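Long-range contacts in polysaccharide deacetylase (Bacillus anthracis, PDB 2J13), which probably removes acetyl groups from peptidoglycan sugars as a zinc-bearing family 4 carbohydrate esterase of the bacterial cell wall: residues I110-W115 with E130-V135; K146-V151 with M169-V174; Y65-T70 with H211-D216. One frame throughout, in Å; residues are numbered along the deposited sequence. Where two conformers were deposited one is given.

Contact 1. Residues I110-W115 with E130-V135; sequences IGNHSW and EELTSV. With ZN (zinc ion), chain B.
The side chain of Asn112 ties the end of strand 109-112 to helix 125-143. Its CG lies anti to the backbone N (chi1 -169°), and both ends of the amide are used. ND2 donates to Leu132 O (2.9 Å, 155° at the hydrogen). The bond lies in the Asn112 amide plane and uses a lone pair of the carbonyl. OD1 accepts from Ser114 N at 2.9 Å, nearly along its C=O axis, which makes an Asx turn. Packing is tight on this side. Val135 sets CB 3.5 Å from Asn112 OD1, and its CG2 comes to 3.3 Å from Ser114 C. The Trp115 side is partly exposed to solvent, and its backbone bond is weak: Trp115 N to Glu131 O. Ser134 OG approaches the indole obliquely, 3.3 Å from Trp115 CE3, and donates to Glu130 O. The Glu131 carboxylate has its salt bridge with Lys127. The turn holds the first two residues of the His-Ser-X-X-His motif of family 4 esterases, and His113 NE2 binds zinc at 2.0 Å together with His117. Strand 109-112 pairs with strand 84-88, while helix 125-143 packs over its end and Leu132 also reaches Val151 of strand 150-151.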
ATOM      1  N   ILE A 110       2.609  -6.562  -5.377  1.00 20.03           N
ATOM      2  CA  ILE A 110       3.416  -6.457  -4.170  1.00 19.41           C
ATOM      3  C   ILE A 110       4.057  -5.071  -4.159  1.00 19.02           C
ATOM      4  O   ILE A 110       4.758  -4.670  -5.121  1.00 19.55           O
ATOM      5  CB  ILE A 110       4.501  -7.556  -4.078  1.00 19.53           C
ATOM      6  CG1 ILE A 110       3.877  -8.953  -4.172  1.00 19.31           C
ATOM      7  CG2 ILE A 110       5.281  -7.444  -2.789  1.00 19.40           C
ATOM      8  CD1 ILE A 110       4.978 -10.027  -4.351  1.00 22.51           C
ATOM      9  N   GLY A 111       3.743  -4.310  -3.112  1.00 18.27           N
ATOM     10  CA  GLY A 111       4.312  -2.972  -2.931  1.00 17.56           C
ATOM     11  C   GLY A 111       5.451  -2.962  -1.938  1.00 17.15           C
ATOM     12  O   GLY A 111       5.698  -3.920  -1.252  1.00 17.06           O
ATOM     13  N   ASN A 112       6.097  -1.807  -1.850  1.00 16.56           N
ATOM     14  CA  ASN A 112       7.293  -1.595  -1.082  1.00 16.68           C
ATOM     15  C   ASN A 112       6.982  -0.838   0.216  1.00 15.94           C
ATOM     16  O   ASN A 112       6.543   0.325   0.150  1.00 17.26           O
ATOM     17  CB  ASN A 112       8.266  -0.797  -1.938  1.00 17.07           C
ATOM     18  CG  ASN A 112       9.663  -0.718  -1.367  1.00 16.82           C
ATOM     19  OD1 ASN A 112       9.869  -0.690  -0.146  1.00 18.51           O
ATOM     20  ND2 ASN A 112      10.666  -0.689  -2.276  1.00 17.53           N
ATOM     21  N   HIS A 113       7.223  -1.465   1.370  1.00 16.09           N
ATOM     22  CA  HIS A 113       6.984  -0.856   2.680  1.00 17.59           C
ATOM     23  C   HIS A 113       8.308  -0.674   3.448  1.00 17.31           C
ATOM     24  O   HIS A 113       8.290  -0.516   4.663  1.00 19.02           O
ATOM     25  CB  HIS A 113       6.005  -1.694   3.494  1.00 17.70           C
ATOM     26  CG  HIS A 113       5.299  -0.983   4.604  1.00 17.91           C
ATOM     27  ND1 HIS A 113       4.837   0.309   4.510  1.00 17.58           N
ATOM     28  CD2 HIS A 113       4.911  -1.434   5.816  1.00 19.30           C
ATOM     29  CE1 HIS A 113       4.241   0.642   5.650  1.00 18.28           C
ATOM     30  NE2 HIS A 113       4.273  -0.397   6.462  1.00 17.33           N
ATOM     31  N   SER A 114       9.424  -0.716   2.719  1.00 18.37           N
ATOM     32  CA  SER A 114      10.814  -0.554   3.232  1.00 19.61           C
ATOM     33  C   SER A 114      11.428  -1.769   3.901  1.00 19.99           C
ATOM     34  O   SER A 114      10.734  -2.648   4.391  1.00 21.28           O
ATOM     35  CB  SER A 114      10.905   0.628   4.215  1.00 19.69           C
ATOM     36  OG  SER A 114      10.647   0.199   5.523  1.00 22.06           O
ATOM     37  N   TRP A 115      12.758  -1.829   3.912  1.00 21.39           N
ATOM     38  CA  TRP A 115      13.438  -2.997   4.452  1.00 22.24           C
ATOM     39  C   TRP A 115      13.203  -3.212   5.937  1.00 23.20           C
ATOM     40  O   TRP A 115      12.788  -4.290   6.349  1.00 23.72           O
ATOM     41  CB  TRP A 115      14.938  -2.948   4.147  1.00 24.04           C
ATOM     42  CG  TRP A 115      15.550  -4.271   4.471  1.00 25.19           C
ATOM     43  CD1 TRP A 115      16.136  -4.644   5.650  1.00 27.80           C
ATOM     44  CD2 TRP A 115      15.513  -5.441   3.650  1.00 25.60           C
ATOM     45  NE1 TRP A 115      16.497  -5.982   5.591  1.00 27.70           N
ATOM     46  CE2 TRP A 115      16.110  -6.487   4.381  1.00 26.23           C
ATOM     47  CE3 TRP A 115      15.030  -5.701   2.358  1.00 26.62           C
ATOM     48  CZ2 TRP A 115      16.249  -7.782   3.858  1.00 27.20           C
ATOM     49  CZ3 TRP A 115      15.157  -6.989   1.845  1.00 27.60           C
ATOM     50  CH2 TRP A 115      15.765  -8.001   2.596  1.00 27.19           C
ATOM     51  N   GLU A 130      18.671   2.867   0.251  1.00 24.42           N
ATOM     52  CA  GLU A 130      18.921   1.408   0.511  1.00 25.43           C
ATOM     53  C   GLU A 130      17.656   0.735   1.018  1.00 24.61           C
ATOM     54  O   GLU A 130      17.328  -0.382   0.607  1.00 24.08           O
ATOM     55  CB  GLU A 130      20.033   1.221   1.527  1.00 26.99           C
ATOM     56  CG  GLU A 130      21.343   1.680   0.953  1.00 32.07           C
ATOM     57  CD  GLU A 130      22.492   1.822   1.938  1.00 39.96           C
ATOM     58  OE1 GLU A 130      22.282   1.790   3.172  1.00 44.08           O
ATOM     59  OE2 GLU A 130      23.640   1.959   1.440  1.00 44.77           O
ATOM     60  N   GLU A 131      16.927   1.435   1.888  1.00 23.46           N
ATOM     61  CA  GLU A 131      15.684   0.898   2.456  1.00 23.25           C
ATOM     62  C   GLU A 131      14.654   0.580   1.375  1.00 22.53           C
ATOM     63  O   GLU A 131      13.937  -0.435   1.514  1.00 22.82           O
ATOM     64  CB  GLU A 131      15.086   1.894   3.468  1.00 23.35           C
ATOM     65  CG  GLU A 131      15.830   1.925   4.813  1.00 24.56           C
ATOM     66  CD  GLU A 131      15.476   0.764   5.693  1.00 27.34           C
ATOM     67  OE1 GLU A 131      14.323   0.284   5.613  1.00 28.15           O
ATOM     68  OE2 GLU A 131      16.328   0.309   6.470  1.00 31.56           O
ATOM     69  N   LEU A 132      14.568   1.411   0.325  1.00 20.70           N
ATOM     70  CA  LEU A 132      13.630   1.171  -0.797  1.00 20.85           C
ATOM     71  C   LEU A 132      14.203   0.177  -1.803  1.00 20.31           C
ATOM     72  O   LEU A 132      13.539  -0.778  -2.183  1.00 20.41           O
ATOM     73  CB  LEU A 132      13.278   2.465  -1.510  1.00 20.94           C
ATOM     74  CG  LEU A 132      12.494   3.446  -0.632  1.00 22.83           C
ATOM     75  CD1 LEU A 132      12.333   4.720  -1.426  1.00 26.34           C
ATOM     76  CD2 LEU A 132      11.162   2.868  -0.181  1.00 24.99           C
ATOM     77  N   THR A 133      15.448   0.392  -2.218  1.00 21.33           N
ATOM     78  CA  THR A 133      16.039  -0.428  -3.275  1.00 22.62           C
ATOM     79  C   THR A 133      16.170  -1.876  -2.850  1.00 21.55           C
ATOM     80  O   THR A 133      15.932  -2.782  -3.680  1.00 23.13           O
ATOM     81  CB  THR A 133      17.412   0.120  -3.702  1.00 24.19           C
ATOM     82  OG1 THR A 133      17.253   1.485  -4.153  1.00 26.10           O
ATOM     83  CG2 THR A 133      17.980  -0.739  -4.842  1.00 27.37           C
ATOM     84  N   SER A 134      16.519  -2.132  -1.604  1.00 21.49           N
ATOM     85  CA  SER A 134      16.659  -3.504  -1.123  1.00 21.87           C
ATOM     86  C   SER A 134      15.357  -4.304  -1.231  1.00 20.59           C
ATOM     87  O   SER A 134      15.370  -5.468  -1.659  1.00 22.27           O
ATOM     88  CB  SER A 134      17.226  -3.561   0.285  1.00 23.45           C
ATOM     89  OG  SER A 134      16.426  -2.905   1.209  1.00 24.15           O
ATOM     90  N   VAL A 135      14.239  -3.706  -0.853  1.00 19.14           N
ATOM     91  CA  VAL A 135      12.943  -4.354  -1.001  1.00 19.52           C
ATOM     92  C   VAL A 135      12.570  -4.554  -2.452  1.00 19.81           C
ATOM     93  O   VAL A 135      12.069  -5.629  -2.823  1.00 22.43           O
ATOM     94  CB  VAL A 135      11.790  -3.573  -0.245  1.00 18.09           C
ATOM     95  CG1 VAL A 135      10.396  -4.139  -0.549  1.00 20.64           C
ATOM     96  CG2 VAL A 135      12.008  -3.622   1.228  1.00 20.99           C
TER
HETATM   97 ZN    ZN B1236       3.921  -0.342   8.455  1.00 21.67          ZN

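Contact 2. Residues K146-V151 with M169-V174; sequences KEVKYV and MGYYNV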
ATOM      1  N   LYS A 146       7.595  -7.902 -12.241  1.00 27.92           N
ATOM      2  CA  LYS A 146       8.410  -7.134 -13.188  0.50 29.30           C
ATOM      3  C   LYS A 146       8.817  -5.765 -12.671  1.00 29.12           C
ATOM      4  O   LYS A 146       9.975  -5.355 -12.819  1.00 29.53           O
ATOM      5  CB  LYS A 146       7.649  -6.970 -14.502  0.50 29.88           C
ATOM      6  CG  LYS A 146       8.416  -6.260 -15.605  0.50 31.26           C
ATOM      7  CD  LYS A 146       7.492  -5.867 -16.738  0.50 33.59           C
ATOM      8  CE  LYS A 146       8.209  -5.065 -17.810  0.50 35.25           C
ATOM      9  NZ  LYS A 146       7.223  -4.497 -18.777  0.50 37.97           N
ATOM     10  N   GLU A 147       7.850  -5.053 -12.081  1.00 28.73           N
ATOM     11  CA  GLU A 147       8.052  -3.679 -11.690  1.00 28.03           C
ATOM     12  C   GLU A 147       7.554  -3.553 -10.256  1.00 26.11           C
ATOM     13  O   GLU A 147       6.617  -4.248  -9.871  1.00 24.36           O
ATOM     14  CB  GLU A 147       7.244  -2.753 -12.588  1.00 29.84           C
ATOM     15  CG  GLU A 147       7.645  -2.713 -14.087  1.00 34.87           C
ATOM     16  CD  GLU A 147       9.092  -2.271 -14.298  1.00 41.90           C
ATOM     17  OE1 GLU A 147       9.626  -1.521 -13.449  1.00 46.93           O
ATOM     18  OE2 GLU A 147       9.716  -2.668 -15.320  1.00 46.77           O
ATOM     19  N   VAL A 148       8.185  -2.663  -9.501  1.00 24.02           N
ATOM     20  CA  VAL A 148       7.715  -2.287  -8.166  1.00 22.83           C
ATOM     21  C   VAL A 148       7.519  -0.771  -8.221  1.00 23.00           C
ATOM     22  O   VAL A 148       8.484  -0.006  -8.117  1.00 23.99           O
ATOM     23  CB  VAL A 148       8.696  -2.698  -7.068  1.00 23.09           C
ATOM     24  CG1 VAL A 148       8.221  -2.213  -5.703  1.00 22.31           C
ATOM     25  CG2 VAL A 148       8.933  -4.251  -7.049  1.00 22.40           C
ATOM     26  N   LYS A 149       6.278  -0.330  -8.378  1.00 22.43           N
ATOM     27  CA  LYS A 149       5.929   1.062  -8.657  0.50 22.55           C
ATOM     28  C   LYS A 149       5.450   1.827  -7.422  1.00 21.65           C
ATOM     29  O   LYS A 149       5.423   3.050  -7.420  1.00 22.97           O
ATOM     30  CB  LYS A 149       4.773   1.103  -9.669  0.50 22.99           C
ATOM     31  CG  LYS A 149       5.073   0.534 -11.080  0.50 24.36           C
ATOM     32  CD  LYS A 149       4.220   1.251 -12.122  0.50 25.73           C
ATOM     33  CE  LYS A 149       2.722   0.970 -11.967  0.50 25.59           C
ATOM     34  NZ  LYS A 149       1.744   1.877 -12.736  0.50 25.62           N
ATOM     35  N   TYR A 150       5.024   1.094  -6.395  1.00 19.75           N
ATOM     36  CA  TYR A 150       4.230   1.671  -5.293  1.00 19.08           C
ATOM     37  C   TYR A 150       4.970   1.550  -3.965  1.00 19.06           C
ATOM     38  O   TYR A 150       5.323   0.460  -3.549  1.00 19.30           O
ATOM     39  CB  TYR A 150       2.856   0.999  -5.218  1.00 20.25           C
ATOM     40  CG  TYR A 150       2.154   1.014  -6.547  1.00 21.11           C
ATOM     41  CD1 TYR A 150       1.758   2.210  -7.136  1.00 22.45           C
ATOM     42  CD2 TYR A 150       1.915  -0.160  -7.239  1.00 22.77           C
ATOM     43  CE1 TYR A 150       1.139   2.219  -8.387  1.00 22.68           C
ATOM     44  CE2 TYR A 150       1.315  -0.152  -8.459  1.00 21.61           C
ATOM     45  CZ  TYR A 150       0.935   1.034  -9.039  1.00 22.84           C
ATOM     46  OH  TYR A 150       0.324   1.023 -10.289  1.00 25.47           O
ATOM     47  N   VAL A 151       5.128   2.684  -3.284  1.00 18.01           N
ATOM     48  CA  VAL A 151       5.729   2.736  -1.964  1.00 17.25           C
ATOM     49  C   VAL A 151       4.701   3.287  -0.988  1.00 17.73           C
ATOM     50  O   VAL A 151       4.074   4.277  -1.287  1.00 18.85           O
ATOM     51  CB  VAL A 151       7.004   3.615  -1.972  1.00 17.64           C
ATOM     52  CG1 VAL A 151       7.416   3.974  -0.560  1.00 19.55           C
ATOM     53  CG2 VAL A 151       8.107   2.870  -2.731  1.00 18.50           C
ATOM     54  N   MET A 169      13.279   8.357  -7.196  1.00 30.77           N
ATOM     55  CA  MET A 169      13.702   6.960  -7.373  1.00 31.67           C
ATOM     56  C   MET A 169      12.750   6.131  -8.241  1.00 30.29           C
ATOM     57  O   MET A 169      13.039   4.990  -8.533  1.00 30.70           O
ATOM     58  CB  MET A 169      13.908   6.289  -6.022  1.00 30.95           C
ATOM     59  CG  MET A 169      14.990   6.942  -5.156  1.00 33.86           C
ATOM     60  SD  MET A 169      15.214   6.100  -3.618  1.00 37.43           S
ATOM     61  CE  MET A 169      15.779   4.480  -4.160  1.00 38.96           C
ATOM     62  N   GLY A 170      11.625   6.718  -8.649  1.00 28.72           N
ATOM     63  CA  GLY A 170      10.726   6.122  -9.610  1.00 28.56           C
ATOM     64  C   GLY A 170       9.488   5.496  -8.997  1.00 27.38           C
ATOM     65  O   GLY A 170       8.805   4.700  -9.665  1.00 29.27           O
ATOM     66  N   TYR A 171       9.175   5.866  -7.759  1.00 25.75           N
ATOM     67  CA  TYR A 171       7.996   5.331  -7.057  1.00 23.72           C
ATOM     68  C   TYR A 171       6.891   6.340  -6.857  1.00 23.81           C
ATOM     69  O   TYR A 171       7.156   7.521  -6.663  1.00 24.53           O
ATOM     70  CB  TYR A 171       8.412   4.837  -5.673  1.00 22.77           C
ATOM     71  CG  TYR A 171       9.524   3.818  -5.700  1.00 21.70           C
ATOM     72  CD1 TYR A 171       9.261   2.496  -6.032  1.00 23.56           C
ATOM     73  CD2 TYR A 171      10.811   4.174  -5.317  1.00 20.93           C
ATOM     74  CE1 TYR A 171      10.283   1.535  -6.043  1.00 22.66           C
ATOM     75  CE2 TYR A 171      11.843   3.236  -5.311  1.00 23.01           C
ATOM     76  CZ  TYR A 171      11.572   1.918  -5.663  1.00 24.51           C
ATOM     77  OH  TYR A 171      12.596   0.994  -5.675  1.00 24.56           O
ATOM     78  N   TYR A 172       5.650   5.846  -6.888  1.00 22.29           N
ATOM     79  CA  TYR A 172       4.519   6.579  -6.298  1.00 22.57           C
ATOM     80  C   TYR A 172       4.514   6.429  -4.777  1.00 21.79           C
ATOM     81  O   TYR A 172       4.768   5.350  -4.211  1.00 21.69           O
ATOM     82  CB  TYR A 172       3.184   6.073  -6.804  1.00 23.68           C
ATOM     83  CG  TYR A 172       2.943   6.214  -8.286  1.00 25.41           C
ATOM     84  CD1 TYR A 172       2.456   7.396  -8.812  1.00 27.52           C
ATOM     85  CD2 TYR A 172       3.167   5.153  -9.143  1.00 26.83           C
ATOM     86  CE1 TYR A 172       2.191   7.500 -10.180  1.00 29.69           C
ATOM     87  CE2 TYR A 172       2.914   5.246 -10.505  1.00 29.00           C
ATOM     88  CZ  TYR A 172       2.445   6.416 -11.012  1.00 28.72           C
ATOM     89  OH  TYR A 172       2.199   6.493 -12.366  1.00 32.58           O
ATOM     90  N   ASN A 173       4.102   7.500  -4.121  1.00 21.11           N
ATOM     91  CA  ASN A 173       3.882   7.515  -2.697  1.00 21.34           C
ATOM     92  C   ASN A 173       2.372   7.252  -2.497  1.00 21.60           C
ATOM     93  O   ASN A 173       1.547   8.124  -2.801  1.00 22.07           O
ATOM     94  CB  ASN A 173       4.182   8.907  -2.171  1.00 21.61           C
ATOM     95  CG  ASN A 173       5.686   9.257  -2.197  1.00 23.22           C
ATOM     96  OD1 ASN A 173       6.449   8.755  -1.369  1.00 24.10           O
ATOM     97  ND2 ASN A 173       6.098  10.138  -3.134  1.00 23.81           N
ATOM     98  N   VAL A 174       2.042   6.102  -1.936  1.00 20.66           N
ATOM     99  CA  VAL A 174       0.651   5.647  -1.867  1.00 20.08           C
ATOM    100  C   VAL A 174       0.190   5.644  -0.424  1.00 20.34           C
ATOM    101  O   VAL A 174       0.658   4.843   0.392  1.00 19.73           O
ATOM    102  CB  VAL A 174       0.475   4.256  -2.467  1.00 19.85           C
ATOM    103  CG1 VAL A 174      -1.009   3.889  -2.448  1.00 19.32           C
ATOM    104  CG2 VAL A 174       1.040   4.180  -3.882  1.00 21.13           C
TER
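Three tyrosine rings frame this contact. They flank two neighbouring parallel strands, 150-151 and 172-174, of the NodB (polysaccharide deacetylase) domain, in this family a distorted beta/alpha barrel. The Tyr171 ring carries the CG2 methyl of Val151 over one face, a CH-pi contact with the methyl 3.8 Å from the ring centroid. At its edge the Tyr171 ring meets backbone, with CE1 3.1 Å from Val148 O. The Tyr150 ring has Lys149 CB over the centre of one face. The Tyr172 ring lies beside it, pointing the same way. These two planes are only 22° apart but slid so far that the rings barely overlap, and they touch through Tyr150 CE1 and Tyr172 CD2 at 3.6 Å. Lys149 O sits at the edge of the Tyr172 ring.

A beta-alpha-beta crossover through helix 160-168 joins the strands. Gly170 ends that helix in a Schellman motif, with positive phi, and turns the chain into the second strand. The bridges pair Tyr150 with Tyr172 and Val151 with Asn173. Tyr150 and Tyr172 thus share one face of the sheet, against helix 238-243, and Val174 CG2 packs on Tyr150 CD1 at 3.9 Å. Val151 lies on the other face, toward helix 160-168. The hydroxyl of the buried Tyr171 is hydrogen-bonded to Thr136, and that of Tyr150 to Asp239.

Tyr172 gives and takes in the pairing: its N donates to Lys149 O at 2.9 Å, and its O accepts from Val151 N at 2.8 Å. The last bond, Val174 N to Val151 O, is 2.8 Å long and nearly straight (165°).

Contact 3. Residues Y65-T70 with H211-D216; sequences YENGYT and HAISKD. With ZN (zinc ion), chain C.
Two loops without regular structure pass here, their CA atoms nearest at 5.5 Å for both Asn67 with Ile213 and Tyr69 with Ala212. Tyr69 carries most of the contact. With CG anti to the carbonyl carbon (chi1 -56°), its ring lies against the backbone of 213-215. The Ser214-Lys215 peptide covers one ring face, with Lys215 N 3.6 Å from Tyr69 CZ. Ala212 O lies at the ring edge. Asn67 runs alongside Ile213, and its CB is 3.5 Å from Ala212 O.

The loop 65-70 is braced from inside by Glu66. Its OE1 accepts from Thr70 OG1 at 2.6 Å. Its OE2 accepts from Thr70 N on the syn lone pair, and from Gly68 N above the carboxylate plane. A water takes over between the loops: it donates to Ala212 O (2.6 Å) and to Thr70 OG1, and accepts from Tyr69 N at 2.9 Å. His211, in the Leu-X-His motif of family 4 esterases, binds a zinc ion through NE2, and a second water is another ligand of that ion. Polar linkage between the loops thus runs through one bridging water, and the direct touch is van der Waals packing of a ring on peptide.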
ATOM      1  N   TYR A  65       4.279  -7.429   9.629  1.00 34.68           N
ATOM      2  CA  TYR A  65       4.193  -8.494  10.614  0.50 35.47           C
ATOM      3  C   TYR A  65       3.220  -9.558  10.104  1.00 35.80           C
ATOM      4  O   TYR A  65       2.252  -9.233   9.385  1.00 37.14           O
ATOM      5  CB  TYR A  65       3.715  -7.904  11.936  0.50 36.62           C
ATOM      6  CG  TYR A  65       3.707  -8.863  13.091  0.50 37.10           C
ATOM      7  CD1 TYR A  65       4.868  -9.127  13.806  0.50 38.66           C
ATOM      8  CD2 TYR A  65       2.526  -9.490  13.493  0.50 35.68           C
ATOM      9  CE1 TYR A  65       4.860  -9.998  14.885  0.50 40.22           C
ATOM     10  CE2 TYR A  65       2.508 -10.368  14.564  0.50 36.16           C
ATOM     11  CZ  TYR A  65       3.675 -10.617  15.255  0.50 38.09           C
ATOM     12  OH  TYR A  65       3.662 -11.484  16.320  0.50 36.95           O
ATOM     13  N   GLU A  66       3.474 -10.820  10.430  1.00 35.70           N
ATOM     14  CA  GLU A  66       2.536 -11.897  10.079  1.00 35.60           C
ATOM     15  C   GLU A  66       1.850 -12.411  11.331  1.00 35.76           C
ATOM     16  O   GLU A  66       2.484 -13.038  12.172  1.00 35.89           O
ATOM     17  CB  GLU A  66       3.212 -13.066   9.362  1.00 35.28           C
ATOM     18  CG  GLU A  66       2.277 -14.247   8.962  1.00 36.28           C
ATOM     19  CD  GLU A  66       1.086 -13.829   8.119  1.00 36.87           C
ATOM     20  OE1 GLU A  66       1.236 -12.895   7.273  1.00 37.25           O
ATOM     21  OE2 GLU A  66      -0.006 -14.449   8.295  1.00 34.45           O
ATOM     22  N   ASN A  67       0.544 -12.191  11.408  1.00 35.65           N
ATOM     23  CA  ASN A  67      -0.262 -12.606  12.543  1.00 36.47           C
ATOM     24  C   ASN A  67      -0.821 -14.009  12.384  1.00 36.44           C
ATOM     25  O   ASN A  67      -1.351 -14.570  13.340  1.00 37.53           O
ATOM     26  CB  ASN A  67      -1.413 -11.632  12.740  1.00 37.20           C
ATOM     27  CG  ASN A  67      -0.973 -10.307  13.330  1.00 38.33           C
ATOM     28  OD1 ASN A  67      -0.742  -9.331  12.613  1.00 39.10           O
ATOM     29  ND2 ASN A  67      -0.899 -10.259  14.654  1.00 41.27           N
ATOM     30  N   GLY A  68      -0.704 -14.566  11.183  1.00 35.63           N
ATOM     31  CA  GLY A  68      -1.117 -15.946  10.880  1.00 35.32           C
ATOM     32  C   GLY A  68      -2.409 -16.053  10.076  1.00 34.82           C
ATOM     33  O   GLY A  68      -2.949 -17.167   9.869  1.00 34.86           O
ATOM     34  N   TYR A  69      -2.911 -14.924   9.587  1.00 32.49           N
ATOM     35  CA  TYR A  69      -4.185 -14.925   8.840  1.00 31.50           C
ATOM     36  C   TYR A  69      -4.069 -14.448   7.387  1.00 30.04           C
ATOM     37  O   TYR A  69      -5.065 -14.367   6.678  1.00 27.31           O
ATOM     38  CB  TYR A  69      -5.201 -14.094   9.623  1.00 33.26           C
ATOM     39  CG  TYR A  69      -5.337 -14.633  11.020  1.00 34.84           C
ATOM     40  CD1 TYR A  69      -5.967 -15.847  11.235  1.00 37.27           C
ATOM     41  CD2 TYR A  69      -4.777 -13.970  12.110  1.00 35.11           C
ATOM     42  CE1 TYR A  69      -6.065 -16.391  12.493  1.00 37.93           C
ATOM     43  CE2 TYR A  69      -4.879 -14.518  13.412  1.00 36.46           C
ATOM     44  CZ  TYR A  69      -5.531 -15.725  13.574  1.00 37.15           C
ATOM     45  OH  TYR A  69      -5.674 -16.320  14.813  1.00 37.31           O
ATOM     46  N   THR A  70      -2.865 -14.087   6.942  1.00 28.67           N
ATOM     47  CA  THR A  70      -2.736 -13.607   5.578  1.00 27.50           C
ATOM     48  C   THR A  70      -3.170 -14.667   4.558  1.00 27.18           C
ATOM     49  O   THR A  70      -3.713 -14.325   3.535  1.00 26.00           O
ATOM     50  CB  THR A  70      -1.340 -13.075   5.312  1.00 27.64           C
ATOM     51  OG1 THR A  70      -1.065 -12.038   6.289  1.00 28.47           O
ATOM     52  CG2 THR A  70      -1.228 -12.530   3.889  1.00 27.86           C
ATOM     53  N   HIS A 211      -6.734  -5.083   7.350  1.00 24.74           N
ATOM     54  CA  HIS A 211      -5.824  -5.860   8.192  1.00 24.83           C
ATOM     55  C   HIS A 211      -6.106  -7.354   8.224  1.00 26.65           C
ATOM     56  O   HIS A 211      -7.185  -7.801   7.833  1.00 27.01           O
ATOM     57  CB  HIS A 211      -5.836  -5.277   9.630  1.00 24.66           C
ATOM     58  CG  HIS A 211      -5.356  -3.864   9.703  1.00 23.35           C
ATOM     59  ND1 HIS A 211      -6.176  -2.776   9.515  1.00 24.86           N
ATOM     60  CD2 HIS A 211      -4.115  -3.369   9.901  1.00 21.25           C
ATOM     61  CE1 HIS A 211      -5.459  -1.667   9.603  1.00 24.56           C
ATOM     62  NE2 HIS A 211      -4.203  -2.009   9.828  1.00 23.27           N
ATOM     63  N   ALA A 212      -5.117  -8.110   8.680  1.00 28.28           N
ATOM     64  CA  ALA A 212      -5.159  -9.562   8.760  1.00 29.96           C
ATOM     65  C   ALA A 212      -4.656  -9.963  10.147  1.00 31.52           C
ATOM     66  O   ALA A 212      -3.686 -10.718  10.272  1.00 33.46           O
ATOM     67  CB  ALA A 212      -4.292 -10.183   7.669  1.00 30.29           C
ATOM     68  N   ILE A 213      -5.305  -9.436  11.176  1.00 32.69           N
ATOM     69  CA  ILE A 213      -4.757  -9.501  12.534  1.00 34.66           C
ATOM     70  C   ILE A 213      -5.408 -10.602  13.353  1.00 36.69           C
ATOM     71  O   ILE A 213      -4.753 -11.218  14.201  1.00 36.67           O
ATOM     72  CB  ILE A 213      -4.885  -8.141  13.247  1.00 34.45           C
ATOM     73  CG1 ILE A 213      -3.807  -7.191  12.720  1.00 34.80           C
ATOM     74  CG2 ILE A 213      -4.786  -8.315  14.794  1.00 36.47           C
ATOM     75  CD1 ILE A 213      -4.115  -5.713  12.907  1.00 35.15           C
ATOM     76  N   SER A 214      -6.682 -10.875  13.111  1.00 38.05           N
ATOM     77  CA  SER A 214      -7.369 -11.890  13.899  1.00 40.24           C
ATOM     78  C   SER A 214      -8.128 -12.881  13.062  1.00 41.04           C
ATOM     79  O   SER A 214      -8.297 -12.700  11.866  1.00 40.24           O
ATOM     80  CB  SER A 214      -8.322 -11.232  14.885  1.00 40.89           C
ATOM     81  OG  SER A 214      -9.370 -10.572  14.211  1.00 42.31           O
ATOM     82  N   LYS A 215      -8.600 -13.928  13.736  1.00 42.60           N
ATOM     83  CA  LYS A 215      -9.327 -15.023  13.101  1.00 43.83           C
ATOM     84  C   LYS A 215     -10.592 -14.556  12.387  1.00 43.48           C
ATOM     85  O   LYS A 215     -10.968 -15.160  11.397  1.00 44.41           O
ATOM     86  CB  LYS A 215      -9.627 -16.146  14.132  1.00 44.96           C
ATOM     87  CG  LYS A 215     -11.054 -16.717  14.145  1.00 47.01           C
ATOM     88  CD  LYS A 215     -11.280 -17.813  13.082  1.00 49.01           C
ATOM     89  CE  LYS A 215     -12.729 -18.327  13.086  1.00 48.82           C
ATOM     90  NZ  LYS A 215     -12.842 -19.689  12.459  1.00 49.99           N
ATOM     91  N   ASP A 216     -11.215 -13.475  12.864  1.00 42.95           N
ATOM     92  CA  ASP A 216     -12.475 -12.960  12.286  1.00 42.90           C
ATOM     93  C   ASP A 216     -12.299 -11.978  11.118  1.00 40.88           C
ATOM     94  O   ASP A 216     -13.273 -11.604  10.470  1.00 40.93           O
ATOM     95  CB  ASP A 216     -13.292 -12.232  13.352  1.00 43.71           C
ATOM     96  CG  ASP A 216     -14.001 -13.175  14.319  1.00 46.93           C
ATOM     97  OD1 ASP A 216     -14.135 -14.388  14.029  1.00 50.94           O
ATOM     98  OD2 ASP A 216     -14.450 -12.683  15.380  1.00 50.89           O
TER
HETATM   99 ZN    ZN C1237      -2.582  -0.833  10.148  1.00 24.17          ZN
HETATM  100  O   HOH W   1      -1.783 -12.212   9.406  1.00 32.29           O
HETATM  101  O   HOH W   2      -1.298  -1.583   8.788  1.00 24.70           O

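In the fold
Contacts 1 and 2 are buried and adjoin. Helix 125-143 of contact 1 leads to strand 150-151 of contact 2, and Asn112 N probably bonds to Tyr150 O at 2.9 Å. Contact 3 is a surface contact, its centre about 21 Å from that of contact 1 and 25 Å from that of contact 2. Both other contacts nest within the long loop it closes. The chemistry follows the place. Contact 2 relies on strand pairing and aromatic packing, contact 1 on a buried amide beside a zinc ligand, and contact 3 on a ring packed on peptide and a water between two loops. Contacts 1 and 3 each include a zinc-binding histidine, on different ions.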